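Side-chain contacts in separin (Saccharomyces cerevisiae, PDB 5U1T), which cleaves the cohesin subunit MCD1/SCC1 at anaphase onset as a caspase-like cysteine protease, and is held inactive by securin for most of the cell cycle: residues 472-477 against 600-605; 494-499 against 505-510; 606-611 against 639-644. All coordinates share one frame; numbering follows the deposited sequence.

Contact 1: 472-477 against 600-605; sequences FVFDFC and ISSFEM
F603 sets its CG anti to the backbone N (chi1 -178°), which leaves CB and the near side of the ring (CG, CD1) against F474 while the rest of the ring runs on past it; F474 answers with a chi1 of -116°, between the staggered positions. The two rings meet as a slid pair: their planes lie 25° from parallel, but the centroids are 4.9 Å apart and there is little overlap. What sits over the F474 ring is instead the root of the other side chain. F603 CB stands over one face, 3.6 Å from the F474 centroid and displaced toward the CE2–CZ rim, a CH-pi contact. The far end of F474, at CZ, comes against CG and CD1 of F603. S602 adds a lighter touch, its OG 4.0 Å from F474 CD1; this hydroxyl is also hydrogen-bonded to Q478, one turn further along helix 470-485. I528 and L532 touch both phenylalanines, and an aromatic side chain of another protein's chain meets the F603 ring nearly parallel. S601 occupies the N-cap position of helix 602-617. This is an aromatic helix-to-helix contact within separase's helical domain, joining the side of helix 470-485 to the first turn of helix 602-617 beside helix 523-533.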
loop_
_atom_site.group_PDB
_atom_site.type_symbol
_atom_site.label_atom_id
_atom_site.label_comp_id
_atom_site.label_asym_id
_atom_site.label_seq_id
_atom_site.Cartn_x
_atom_site.Cartn_y
_atom_site.Cartn_z
ATOM N N PHE A 472 -14.564 19.324 -22.798
ATOM C CA PHE A 472 -15.634 18.766 -23.591
ATOM C C PHE A 472 -15.213 17.625 -24.491
ATOM O O PHE A 472 -15.899 16.645 -24.598
ATOM C CB PHE A 472 -16.334 19.824 -24.427
ATOM C CG PHE A 472 -17.354 19.247 -25.340
ATOM C CD1 PHE A 472 -18.588 18.912 -24.872
ATOM C CD2 PHE A 472 -17.051 18.972 -26.638
ATOM C CE1 PHE A 472 -19.518 18.335 -25.688
ATOM C CE2 PHE A 472 -17.970 18.395 -27.459
ATOM C CZ PHE A 472 -19.207 18.078 -26.985
ATOM N N VAL A 473 -14.068 17.744 -25.127
ATOM C CA VAL A 473 -13.618 16.725 -26.040
ATOM C C VAL A 473 -13.181 15.462 -25.344
ATOM O O VAL A 473 -13.238 14.408 -25.912
ATOM C CB VAL A 473 -12.541 17.246 -26.989
ATOM C CG1 VAL A 473 -11.390 17.822 -26.223
ATOM C CG2 VAL A 473 -12.057 16.144 -27.885
ATOM N N PHE A 474 -12.738 15.574 -24.112
ATOM C CA PHE A 474 -12.357 14.413 -23.360
ATOM C C PHE A 474 -13.599 13.701 -22.905
ATOM O O PHE A 474 -13.719 12.513 -22.989
ATOM C CB PHE A 474 -11.541 14.829 -22.165
ATOM C CG PHE A 474 -10.163 14.327 -22.211
ATOM C CD1 PHE A 474 -9.889 13.042 -21.857
ATOM C CD2 PHE A 474 -9.163 15.118 -22.659
ATOM C CE1 PHE A 474 -8.622 12.558 -21.921
ATOM C CE2 PHE A 474 -7.891 14.649 -22.730
ATOM C CZ PHE A 474 -7.617 13.362 -22.360
ATOM N N ASP A 475 -14.537 14.483 -22.433
ATOM C CA ASP A 475 -15.810 14.015 -21.970
ATOM C C ASP A 475 -16.541 13.282 -23.076
ATOM O O ASP A 475 -17.099 12.234 -22.851
ATOM C CB ASP A 475 -16.584 15.238 -21.532
ATOM C CG ASP A 475 -17.849 14.915 -20.867
ATOM O OD1 ASP A 475 -17.994 13.804 -20.380
ATOM O OD2 ASP A 475 -18.712 15.786 -20.818
ATOM N N PHE A 476 -16.532 13.836 -24.275
ATOM C CA PHE A 476 -17.181 13.222 -25.405
ATOM C C PHE A 476 -16.498 11.960 -25.866
ATOM O O PHE A 476 -17.136 10.998 -26.186
ATOM C CB PHE A 476 -17.228 14.197 -26.576
ATOM C CG PHE A 476 -17.752 13.593 -27.839
ATOM C CD1 PHE A 476 -16.925 12.916 -28.678
ATOM C CD2 PHE A 476 -19.069 13.690 -28.164
ATOM C CE1 PHE A 476 -17.401 12.341 -29.816
ATOM C CE2 PHE A 476 -19.554 13.123 -29.306
ATOM C CZ PHE A 476 -18.717 12.443 -30.130
ATOM N N CYS A 477 -15.183 11.962 -25.889
ATOM C CA CYS A 477 -14.449 10.817 -26.366
ATOM C C CYS A 477 -14.399 9.650 -25.432
ATOM O O CYS A 477 -14.367 8.529 -25.868
ATOM C CB CYS A 477 -13.040 11.217 -26.721
ATOM S SG CYS A 477 -12.912 12.058 -28.285
ATOM N N ILE A 600 -13.337 21.802 -15.607
ATOM C CA ILE A 600 -12.092 21.125 -15.511
ATOM C C ILE A 600 -12.238 19.820 -16.213
ATOM O O ILE A 600 -13.221 19.146 -16.073
ATOM C CB ILE A 600 -11.707 20.940 -14.057
ATOM C CG1 ILE A 600 -11.533 22.300 -13.448
ATOM C CG2 ILE A 600 -10.384 20.239 -13.931
ATOM C CD1 ILE A 600 -10.371 23.028 -14.043
ATOM N N SER A 601 -11.220 19.471 -16.971
ATOM C CA SER A 601 -11.115 18.188 -17.654
ATOM C C SER A 601 -11.064 16.998 -16.743
ATOM O O SER A 601 -10.671 17.098 -15.618
ATOM C CB SER A 601 -9.896 18.134 -18.582
ATOM O OG SER A 601 -8.968 19.174 -18.378
ATOM N N SER A 602 -11.430 15.848 -17.262
ATOM C CA SER A 602 -11.300 14.640 -16.513
ATOM C C SER A 602 -9.873 14.269 -16.636
ATOM O O SER A 602 -9.328 13.595 -15.807
ATOM C CB SER A 602 -12.192 13.560 -17.074
ATOM O OG SER A 602 -11.636 13.009 -18.232
ATOM N N PHE A 603 -9.261 14.726 -17.698
ATOM C CA PHE A 603 -7.842 14.516 -17.892
ATOM C C PHE A 603 -7.066 15.188 -16.745
ATOM O O PHE A 603 -6.081 14.654 -16.238
ATOM C CB PHE A 603 -7.437 15.074 -19.246
ATOM C CG PHE A 603 -6.008 14.881 -19.596
ATOM C CD1 PHE A 603 -5.515 13.622 -19.900
ATOM C CD2 PHE A 603 -5.159 15.971 -19.692
ATOM C CE1 PHE A 603 -4.207 13.449 -20.282
ATOM C CE2 PHE A 603 -3.837 15.798 -20.058
ATOM C CZ PHE A 603 -3.367 14.529 -20.359
ATOM N N GLU A 604 -7.522 16.362 -16.331
ATOM C CA GLU A 604 -6.837 17.060 -15.265
ATOM C C GLU A 604 -7.205 16.493 -13.880
ATOM O O GLU A 604 -6.326 16.317 -13.040
ATOM C CB GLU A 604 -7.125 18.551 -15.321
ATOM C CG GLU A 604 -6.276 19.312 -14.351
ATOM C CD GLU A 604 -6.668 20.748 -14.261
ATOM O OE1 GLU A 604 -6.504 21.329 -13.178
ATOM O OE2 GLU A 604 -7.160 21.299 -15.271
ATOM N N MET A 605 -8.492 16.206 -13.670
ATOM C CA MET A 605 -8.985 15.507 -12.481
ATOM C C MET A 605 -8.199 14.245 -12.150
ATOM O O MET A 605 -7.764 14.046 -11.019
ATOM C CB MET A 605 -10.457 15.121 -12.648
ATOM C CG MET A 605 -11.403 16.295 -12.771
ATOM S SD MET A 605 -11.333 17.235 -11.241
ATOM C CE MET A 605 -10.310 18.655 -11.705
#

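Contact 2: 494-499 against 505-510; sequences IEFSNS and SVLYGN
Y508 and I494 supply the polar part of this contact. The Y508 hydroxyl donates to the backbone carbonyl of I494, with OH and O 2.6 Å apart; the donor is tilted 20° from the carbonyl plane. I494 O meets the Y508 ring at its edge, near the ring plane, and CB of I494 borders the same hydroxyl. A second bond shapes the loop from within: S499 OG donates to F496 O at 2.9 Å, approaching from well above the carbonyl plane. Together these bonds belong to the connection between two consecutive helices of the helical domain, where the irregular segment after helix 470-485 is tied back to helix 501-509, the helix it leads into. Apolar and aromatic contacts make up the rest. With CG anti to its carbonyl carbon (chi1 -67°), F496 directs its ring toward the helix, and its CE2 corner touches two residues there: L507 CD2 is 3.6 Å from F496 CE2, and Y508 CE2 is 3.7 Å from the same atom. The F496 and Y508 rings meet rim to rim, planes at 25° and centroids 5.9 Å apart, so neither lies over the other. Further round, F455 meets the F496 ring edge-to-face, and F459 and F485 also touch it; the F493 ring and F529 also meet Y508.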
loop_
_atom_site.group_PDB
_atom_site.type_symbol
_atom_site.label_atom_id
_atom_site.label_comp_id
_atom_site.label_asym_id
_atom_site.label_seq_id
_atom_site.Cartn_x
_atom_site.Cartn_y
_atom_site.Cartn_z
ATOM N N ILE A 494 -8.501 1.468 -36.720
ATOM C CA ILE A 494 -9.350 2.050 -37.755
ATOM C C ILE A 494 -9.179 3.554 -37.702
ATOM O O ILE A 494 -9.490 4.162 -36.681
ATOM C CB ILE A 494 -10.862 1.741 -37.537
ATOM C CG1 ILE A 494 -11.167 0.242 -37.554
ATOM C CG2 ILE A 494 -11.711 2.509 -38.528
ATOM C CD1 ILE A 494 -10.440 -0.484 -38.624
ATOM N N GLU A 495 -8.703 4.189 -38.762
ATOM C CA GLU A 495 -8.680 5.655 -38.719
ATOM C C GLU A 495 -10.043 6.245 -39.033
ATOM O O GLU A 495 -10.399 6.419 -40.197
ATOM C CB GLU A 495 -7.675 6.226 -39.684
ATOM C CG GLU A 495 -7.675 7.710 -39.607
ATOM C CD GLU A 495 -6.680 8.310 -40.545
ATOM O OE1 GLU A 495 -6.295 9.481 -40.343
ATOM O OE2 GLU A 495 -6.272 7.616 -41.495
ATOM N N PHE A 496 -10.814 6.547 -38.006
ATOM C CA PHE A 496 -12.206 6.879 -38.235
ATOM C C PHE A 496 -12.373 8.079 -39.137
ATOM O O PHE A 496 -11.656 9.071 -39.010
ATOM C CB PHE A 496 -12.908 7.091 -36.914
ATOM C CG PHE A 496 -13.006 5.833 -36.108
ATOM C CD1 PHE A 496 -13.933 4.859 -36.442
ATOM C CD2 PHE A 496 -12.141 5.601 -35.034
ATOM C CE1 PHE A 496 -14.025 3.705 -35.708
ATOM C CE2 PHE A 496 -12.225 4.441 -34.304
ATOM C CZ PHE A 496 -13.169 3.494 -34.636
ATOM N N SER A 497 -13.319 7.955 -40.062
ATOM C CA SER A 497 -13.557 8.964 -41.088
ATOM C C SER A 497 -14.223 10.207 -40.534
ATOM O O SER A 497 -15.096 10.125 -39.667
ATOM C CB SER A 497 -14.405 8.382 -42.209
ATOM O OG SER A 497 -15.647 7.893 -41.728
ATOM N N ASN A 498 -13.806 11.349 -41.029
ATOM C CA ASN A 498 -14.319 12.638 -40.632
ATOM C C ASN A 498 -14.255 12.905 -39.145
ATOM O O ASN A 498 -15.228 13.217 -38.517
ATOM C CB ASN A 498 -15.710 12.894 -41.214
ATOM C CG ASN A 498 -16.166 14.330 -41.070
ATOM O OD1 ASN A 498 -15.372 15.233 -41.079
ATOM N ND2 ASN A 498 -17.435 14.535 -40.935
ATOM N N SER A 499 -13.074 12.754 -38.588
ATOM C CA SER A 499 -12.846 13.070 -37.178
ATOM C C SER A 499 -11.492 13.739 -37.033
ATOM O O SER A 499 -10.611 13.564 -37.888
ATOM C CB SER A 499 -12.923 11.813 -36.307
ATOM O OG SER A 499 -12.017 10.825 -36.768
ATOM N N SER A 505 -6.820 10.785 -30.767
ATOM C CA SER A 505 -5.826 10.672 -29.709
ATOM C C SER A 505 -6.428 10.238 -28.357
ATOM O O SER A 505 -5.962 9.291 -27.731
ATOM C CB SER A 505 -5.096 12.001 -29.548
ATOM O OG SER A 505 -3.970 11.840 -28.707
ATOM N N VAL A 506 -7.475 10.928 -27.926
ATOM C CA VAL A 506 -8.148 10.561 -26.698
ATOM C C VAL A 506 -8.797 9.197 -26.827
ATOM O O VAL A 506 -8.702 8.391 -25.913
ATOM C CB VAL A 506 -9.195 11.612 -26.286
ATOM C CG1 VAL A 506 -10.023 11.123 -25.130
ATOM C CG2 VAL A 506 -8.503 12.915 -25.923
ATOM N N LEU A 507 -9.429 8.904 -27.961
ATOM C CA LEU A 507 -10.119 7.613 -28.106
ATOM C C LEU A 507 -9.154 6.423 -28.144
ATOM O O LEU A 507 -9.387 5.445 -27.461
ATOM C CB LEU A 507 -11.009 7.577 -29.352
ATOM C CG LEU A 507 -11.793 6.266 -29.543
ATOM C CD1 LEU A 507 -13.157 6.308 -28.897
ATOM C CD2 LEU A 507 -11.902 5.898 -31.005
ATOM N N TYR A 508 -8.088 6.485 -28.932
ATOM C CA TYR A 508 -7.193 5.340 -29.004
ATOM C C TYR A 508 -6.202 5.327 -27.838
ATOM O O TYR A 508 -5.672 4.277 -27.478
ATOM C CB TYR A 508 -6.452 5.306 -30.342
ATOM C CG TYR A 508 -7.267 4.665 -31.447
ATOM C CD1 TYR A 508 -7.380 3.282 -31.535
ATOM C CD2 TYR A 508 -7.943 5.439 -32.397
ATOM C CE1 TYR A 508 -8.138 2.677 -32.535
ATOM C CE2 TYR A 508 -8.698 4.835 -33.407
ATOM C CZ TYR A 508 -8.788 3.449 -33.469
ATOM O OH TYR A 508 -9.535 2.823 -34.456
ATOM N N GLY A 509 -5.969 6.493 -27.247
ATOM C CA GLY A 509 -5.218 6.582 -26.016
ATOM C C GLY A 509 -5.814 5.670 -24.955
ATOM O O GLY A 509 -5.082 4.999 -24.235
ATOM N N ASN A 510 -7.144 5.638 -24.879
ATOM C CA ASN A 510 -7.855 4.798 -23.920
ATOM C C ASN A 510 -7.957 3.343 -24.341
ATOM O O ASN A 510 -8.399 2.509 -23.563
ATOM C CB ASN A 510 -9.263 5.333 -23.678
ATOM C CG ASN A 510 -9.296 6.435 -22.641
ATOM O OD1 ASN A 510 -9.228 7.625 -22.962
ATOM N ND2 ASN A 510 -9.390 6.043 -21.378
#

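Contact 3: 606-611 against 639-644; sequences DFVKML and SSIVPY
K609 and Y644 meet in a lysine-on-tyrosine CH-pi contact that, with I641, joins two helices of separase's helical domain: helix 602-617 and the start of helix 642-655. K609 gives the contact more buried area than any other residue, and its aliphatic chain does the work. CG is anti to the carbonyl carbon (chi1 -77°), which places it above the middle of the Y644 ring, 3.5 Å from the centroid and only 9° off the ring normal. Bends at chi2 and chi3 then carry CD and CE along the same face toward the phenol end, until K609 CE and Y644 OH are 3.9 Å apart. I641 O, of the same segment as the tyrosine, lies at the edge of the Y644 ring, in its plane. Replacing Y644 with an alanine would probably strip the K609 methylenes of the face they lie on, leaving the lysine chain freer to swing. I641 comes in beside this pair. Its CG1 lies 4.0 Å from K609 CD, and its CD1 reaches past the lysine to V608, where CB and CG1 receive it. I631 of helix 621-633 touches both I641 and V608, so the isoleucine and valine share an apolar cluster with that helix, which lies between the two segments in sequence. Y644 is further packed against E681 and L685 of helix 680-689. At the far end of the lysine, its charge turns back to its own helix: K609 NZ makes a long salt bridge, 3.7 Å, to OD1 of D606.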
loop_
_atom_site.group_PDB
_atom_site.type_symbol
_atom_site.label_atom_id
_atom_site.label_comp_id
_atom_site.label_asym_id
_atom_site.label_seq_id
_atom_site.Cartn_x
_atom_site.Cartn_y
_atom_site.Cartn_z
ATOM N N ASP A 606 -8.051 13.384 -13.144
ATOM C CA ASP A 606 -7.325 12.140 -12.978
ATOM C C ASP A 606 -5.872 12.411 -12.717
ATOM O O ASP A 606 -5.223 11.647 -12.025
ATOM C CB ASP A 606 -7.454 11.255 -14.210
ATOM C CG ASP A 606 -8.870 10.803 -14.453
ATOM O OD1 ASP A 606 -9.748 11.046 -13.578
ATOM O OD2 ASP A 606 -9.103 10.203 -15.531
ATOM N N PHE A 607 -5.368 13.497 -13.298
ATOM C CA PHE A 607 -3.969 13.872 -13.137
ATOM C C PHE A 607 -3.661 14.221 -11.680
ATOM O O PHE A 607 -2.694 13.717 -11.093
ATOM C CB PHE A 607 -3.618 15.054 -14.037
ATOM C CG PHE A 607 -2.358 15.756 -13.637
ATOM C CD1 PHE A 607 -1.127 15.130 -13.770
ATOM C CD2 PHE A 607 -2.400 17.043 -13.115
ATOM C CE1 PHE A 607 0.040 15.772 -13.385
ATOM C CE2 PHE A 607 -1.236 17.692 -12.735
ATOM C CZ PHE A 607 -0.013 17.050 -12.873
ATOM N N VAL A 608 -4.503 15.087 -11.124
ATOM C CA VAL A 608 -4.372 15.568 -9.767
ATOM C C VAL A 608 -4.425 14.416 -8.777
ATOM O O VAL A 608 -3.604 14.356 -7.857
ATOM C CB VAL A 608 -5.466 16.563 -9.434
ATOM C CG1 VAL A 608 -5.334 17.041 -8.019
ATOM C CG2 VAL A 608 -5.400 17.715 -10.369
ATOM N N LYS A 609 -5.379 13.509 -8.963
ATOM C CA LYS A 609 -5.457 12.329 -8.121
ATOM C C LYS A 609 -4.165 11.515 -8.200
ATOM O O LYS A 609 -3.621 11.101 -7.169
ATOM C CB LYS A 609 -6.660 11.470 -8.499
ATOM C CG LYS A 609 -7.975 12.039 -7.983
ATOM C CD LYS A 609 -9.120 11.917 -8.988
ATOM C CE LYS A 609 -9.304 10.498 -9.514
ATOM N NZ LYS A 609 -10.683 10.330 -10.044
ATOM N N MET A 610 -3.646 11.325 -9.409
ATOM C CA MET A 610 -2.410 10.577 -9.597
ATOM C C MET A 610 -1.179 11.305 -9.001
ATOM O O MET A 610 -0.160 10.682 -8.689
ATOM C CB MET A 610 -2.210 10.288 -11.083
ATOM C CG MET A 610 -1.276 9.154 -11.422
ATOM S SD MET A 610 -1.184 7.765 -10.242
ATOM C CE MET A 610 -2.902 7.208 -10.002
ATOM N N LEU A 611 -1.293 12.624 -8.838
ATOM C CA LEU A 611 -0.175 13.469 -8.417
ATOM C C LEU A 611 -0.074 13.480 -6.903
ATOM O O LEU A 611 1.022 13.364 -6.345
ATOM C CB LEU A 611 -0.348 14.903 -8.947
ATOM C CG LEU A 611 0.709 15.953 -8.579
ATOM C CD1 LEU A 611 2.062 15.585 -9.158
ATOM C CD2 LEU A 611 0.289 17.325 -9.051
ATOM N N SER A 639 -14.295 21.113 -6.872
ATOM C CA SER A 639 -15.095 20.600 -5.768
ATOM C C SER A 639 -15.209 19.086 -5.825
ATOM O O SER A 639 -15.285 18.434 -4.782
ATOM C CB SER A 639 -16.492 21.222 -5.765
ATOM O OG SER A 639 -17.422 20.390 -6.448
ATOM N N SER A 640 -15.210 18.530 -7.034
ATOM C CA SER A 640 -15.396 17.087 -7.219
ATOM C C SER A 640 -14.195 16.299 -6.713
ATOM O O SER A 640 -14.291 15.120 -6.371
ATOM C CB SER A 640 -15.651 16.755 -8.703
ATOM O OG SER A 640 -14.445 16.631 -9.453
ATOM N N ILE A 641 -13.059 16.971 -6.662
ATOM C CA ILE A 641 -11.803 16.316 -6.363
ATOM C C ILE A 641 -11.376 16.564 -4.911
ATOM O O ILE A 641 -10.523 15.861 -4.387
ATOM C CB ILE A 641 -10.732 16.811 -7.327
ATOM C CG1 ILE A 641 -9.820 15.694 -7.745
ATOM C CG2 ILE A 641 -9.919 17.954 -6.735
ATOM C CD1 ILE A 641 -8.734 16.226 -8.600
ATOM N N VAL A 642 -11.995 17.558 -4.270
ATOM C CA VAL A 642 -11.685 17.958 -2.897
ATOM C C VAL A 642 -11.749 16.819 -1.850
ATOM O O VAL A 642 -10.999 16.845 -0.873
ATOM C CB VAL A 642 -12.615 19.121 -2.454
ATOM C CG1 VAL A 642 -12.489 19.401 -0.962
ATOM C CG2 VAL A 642 -12.293 20.374 -3.241
ATOM N N PRO A 643 -12.632 15.819 -2.038
ATOM C CA PRO A 643 -12.474 14.621 -1.197
ATOM C C PRO A 643 -11.059 14.029 -1.223
ATOM O O PRO A 643 -10.603 13.453 -0.225
ATOM C CB PRO A 643 -13.472 13.630 -1.811
ATOM C CG PRO A 643 -14.567 14.506 -2.329
ATOM C CD PRO A 643 -13.912 15.802 -2.777
ATOM N N TYR A 644 -10.371 14.155 -2.352
ATOM C CA TYR A 644 -9.021 13.627 -2.444
ATOM C C TYR A 644 -8.043 14.560 -1.768
ATOM O O TYR A 644 -7.083 14.109 -1.141
ATOM C CB TYR A 644 -8.600 13.407 -3.889
ATOM C CG TYR A 644 -9.263 12.226 -4.539
ATOM C CD1 TYR A 644 -10.532 12.344 -5.094
ATOM C CD2 TYR A 644 -8.620 11.006 -4.617
ATOM C CE1 TYR A 644 -11.144 11.279 -5.694
ATOM C CE2 TYR A 644 -9.220 9.937 -5.217
ATOM C CZ TYR A 644 -10.484 10.078 -5.758
ATOM O OH TYR A 644 -11.100 9.012 -6.374
#

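Contacts 1 and 2 are buried, whereas contact 3 is partly exposed: V608 and I641 lie inside, K609 and Y644 nearer solvent. The chemistry follows suit: aromatic packing in contact 1, aromatics with a hydroxyl-to-backbone bond where contact 2 holds a loop, and an alkyl chain on a ring in contact 3. Contacts 1 and 3 use successive turns of helix 602-617, and M605 O of contact 1 lies 3.4 Å from I641 CD1 of contact 3. Contact 2 joins contact 1 through V506, whose methyls pack on F474 and C477 of helix 470-485. Contacts 2 and 3 do not touch; their centres are about 27 Å apart.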